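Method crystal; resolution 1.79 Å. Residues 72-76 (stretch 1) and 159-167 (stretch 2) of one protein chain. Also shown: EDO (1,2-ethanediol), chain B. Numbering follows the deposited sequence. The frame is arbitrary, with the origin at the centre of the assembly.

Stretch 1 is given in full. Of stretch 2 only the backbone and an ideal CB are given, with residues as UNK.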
# COMPACT_ATOMS: atom_id res chain seq x y z
N GLY A 72 2.71 16.69 7.85
CA GLY A 72 4.00 15.99 8.06
C GLY A 72 4.78 15.75 6.76
O GLY A 72 4.60 16.49 5.76
N THR A 73 5.66 14.76 6.80
CA THR A 73 6.59 14.51 5.68
C THR A 73 6.10 13.28 4.96
O THR A 73 5.77 12.31 5.59
CB THR A 73 7.99 14.21 6.19
OG1 THR A 73 8.38 15.27 7.06
CG2 THR A 73 8.98 14.20 5.02
N VAL A 74 6.08 13.35 3.64
CA VAL A 74 5.58 12.27 2.80
C VAL A 74 6.70 11.84 1.87
O VAL A 74 7.26 12.68 1.14
CB VAL A 74 4.40 12.74 1.94
CG1 VAL A 74 3.90 11.62 1.02
CG2 VAL A 74 3.29 13.28 2.87
N MET A 75 7.01 10.56 1.92
CA MET A 75 8.01 9.96 1.07
C MET A 75 7.35 8.98 0.13
O MET A 75 6.50 8.20 0.57
CB MET A 75 9.00 9.17 1.95
CG MET A 75 9.87 8.20 1.12
SD MET A 75 10.86 7.07 2.14
CE MET A 75 11.90 8.24 3.04
N VAL A 76 7.75 8.93 -1.14
CA VAL A 76 7.23 7.91 -2.03
C VAL A 76 8.13 6.72 -1.78
O VAL A 76 9.29 6.68 -2.21
CB VAL A 76 7.22 8.33 -3.53
CG1 VAL A 76 6.74 7.14 -4.37
CG2 VAL A 76 6.22 9.50 -3.67
N UNK A 159 15.83 8.53 -3.60
CA UNK A 159 16.82 7.94 -2.69
C UNK A 159 16.99 8.69 -1.37
O UNK A 159 17.76 8.25 -0.53
CB UNK A 159 18.18 7.87 -3.40
N UNK A 160 16.25 9.80 -1.18
CA UNK A 160 16.31 10.58 0.08
C UNK A 160 15.80 9.86 1.30
O UNK A 160 14.84 9.05 1.21
CB UNK A 160 15.51 11.87 -0.08
N UNK A 161 16.36 10.23 2.46
CA UNK A 161 15.78 9.81 3.72
C UNK A 161 14.58 10.70 4.07
O UNK A 161 14.40 11.77 3.49
CB UNK A 161 16.83 9.85 4.83
N UNK A 162 13.81 10.27 5.09
CA UNK A 162 12.71 11.12 5.59
C UNK A 162 13.22 12.48 6.06
O UNK A 162 12.64 13.50 5.74
CB UNK A 162 11.98 10.42 6.74
N UNK A 163 14.35 12.52 6.76
CA UNK A 163 14.83 13.83 7.24
C UNK A 163 15.32 14.73 6.10
O UNK A 163 15.09 15.93 6.12
CB UNK A 163 15.96 13.63 8.25
N UNK A 164 15.94 14.15 5.06
CA UNK A 164 16.24 14.95 3.87
C UNK A 164 15.03 15.54 3.17
O UNK A 164 15.07 16.74 2.73
CB UNK A 164 17.01 14.09 2.87
N UNK A 165 13.94 14.75 3.08
CA UNK A 165 12.70 15.28 2.48
C UNK A 165 12.15 16.45 3.38
O UNK A 165 11.83 17.50 2.87
CB UNK A 165 11.66 14.17 2.34
N UNK A 166 12.09 16.22 4.68
CA UNK A 166 11.58 17.25 5.66
C UNK A 166 12.44 18.55 5.51
O UNK A 166 11.88 19.64 5.40
CB UNK A 166 11.65 16.72 7.09
N UNK A 167 13.77 18.43 5.43
CA UNK A 167 14.64 19.63 5.30
C UNK A 167 14.51 20.30 3.97
O UNK A 167 14.51 21.52 3.91
CB UNK A 167 16.11 19.26 5.52
C1 EDO B . 15.66 8.52 8.20
O1 EDO B . 15.52 9.98 8.19
C2 EDO B . 14.41 7.79 7.72
O2 EDO B . 14.27 7.78 6.27

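Position 159 has nothing of the strand within reach of its ideal CB. Its phi of 74° favours glycine, and Gly-159 is found.

At position 160 the CA-to-CB bond points sideways, into space free of the strand, and many long or polar side chains would do. The residue is Arg-160, whose guanidinium bonds elsewhere in the structure; Arg-160 O lies 3.6 Å from Met-75 CE.

Position 161 points away from the strand and directly precedes the helix. The first turn has free amides, so serine, threonine, aspartate or asparagine would suit. Thr-161, chi1 p, caps the helix: the N of residue 164 donates to Thr-161 OG1 over 3.0 Å.

At position 162 CB sets out sideways, yet its ideal position is 4.3 Å from Met-75 CE and 5.1 Å from Thr-73 CG2. A flexible apolar chain able to bend back would fit, methionine or leucine for example. The end of Met-162 comes nearer to the strand than its sideways start suggests: Met-162 SD lies 3.6 Å from Thr-73 CG2, and Met-162 CE a tight 3.2 Å from Met-75 CE. Met-162 N donates to ethanediol O2 (2.8 Å), and the N of residue 163 to ethanediol O1 (3.1 Å).

Position 163 points away, where polar residues are suitable; an acid near the helix N-terminus also suits the helix dipole. Asp-163 makes a salt bridge with the side chain at position 167.

Position 164 points sideways, beyond the strand's reach, and a side chain that can return to the free amide of Thr-161 would be useful. Glu-164 does so, accepting from Thr-161 N at Glu-164 OE1 (2.9 Å), so that the two residues bond to each other reciprocally, Thr-161 OG1 capping the helix.

Position 165 points toward the strand, its ideal CB 3.8 Å from Thr-73 CG2 and 4.8 Å from Val-74 O. With methyl and methylene groups in front, an apolar residue such as isoleucine, leucine or valine is expected. Ile-165 spreads over three strand residues: Ile-165 CG2 lies 3.6 Å from Thr-73 CG2 and 3.7 Å from Val-74 O, while Ile-165 CD1 reaches Met-75 CB at 3.6 Å.

Position 166 lies where the backbones come close, its CA 5.7 Å from Thr-73 CA and its ideal CB 3.6 Å from Thr-73 OG1. Small residues suit such close approach. Ala-166 CB lies 3.5 Å from Thr-73 OG1, a contact without a hydrogen bond.

Position 167 is out of the strand's reach, so many polar residues would do; a long basic one could meet Asp-163. Lys-167 NZ forms a salt bridge with Asp-163 OD2 (2.8 Å), one helical turn back.

Stretch 2 (159-167) GRTMDEIAK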
# COMPACT_ATOMS: atom_id res chain seq x y z
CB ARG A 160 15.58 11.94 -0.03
CG ARG A 160 16.35 12.94 -0.92
CD ARG A 160 15.61 14.26 -1.09
NE ARG A 160 14.28 14.08 -1.70
CZ ARG A 160 13.38 15.05 -1.81
NH1 ARG A 160 13.64 16.33 -1.39
NH2 ARG A 160 12.20 14.74 -2.34
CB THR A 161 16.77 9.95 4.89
OG1 THR A 161 17.10 11.36 5.04
CG2 THR A 161 18.03 9.10 4.66
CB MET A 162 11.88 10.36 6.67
CG MET A 162 10.56 11.08 6.97
SD MET A 162 9.36 10.64 5.63
CE MET A 162 9.71 8.98 5.31
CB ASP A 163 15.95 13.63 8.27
CG ASP A 163 16.44 14.97 8.86
OD1 ASP A 163 15.60 15.84 9.21
OD2 ASP A 163 17.68 15.18 8.94
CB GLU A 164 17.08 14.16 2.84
CG GLU A 164 18.50 13.96 3.37
CD GLU A 164 19.27 12.77 2.74
OE1 GLU A 164 18.68 11.92 2.04
OE2 GLU A 164 20.49 12.67 3.01
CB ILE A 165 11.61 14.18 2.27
CG1 ILE A 165 12.18 13.14 1.27
CG2 ILE A 165 10.28 14.75 1.75
CD1 ILE A 165 11.33 11.87 1.33
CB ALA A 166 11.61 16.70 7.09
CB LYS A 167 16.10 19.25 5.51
CG LYS A 167 16.35 18.92 6.98
CD LYS A 167 17.67 18.18 7.13
CE LYS A 167 18.37 18.52 8.44
NZ LYS A 167 17.66 17.93 9.61
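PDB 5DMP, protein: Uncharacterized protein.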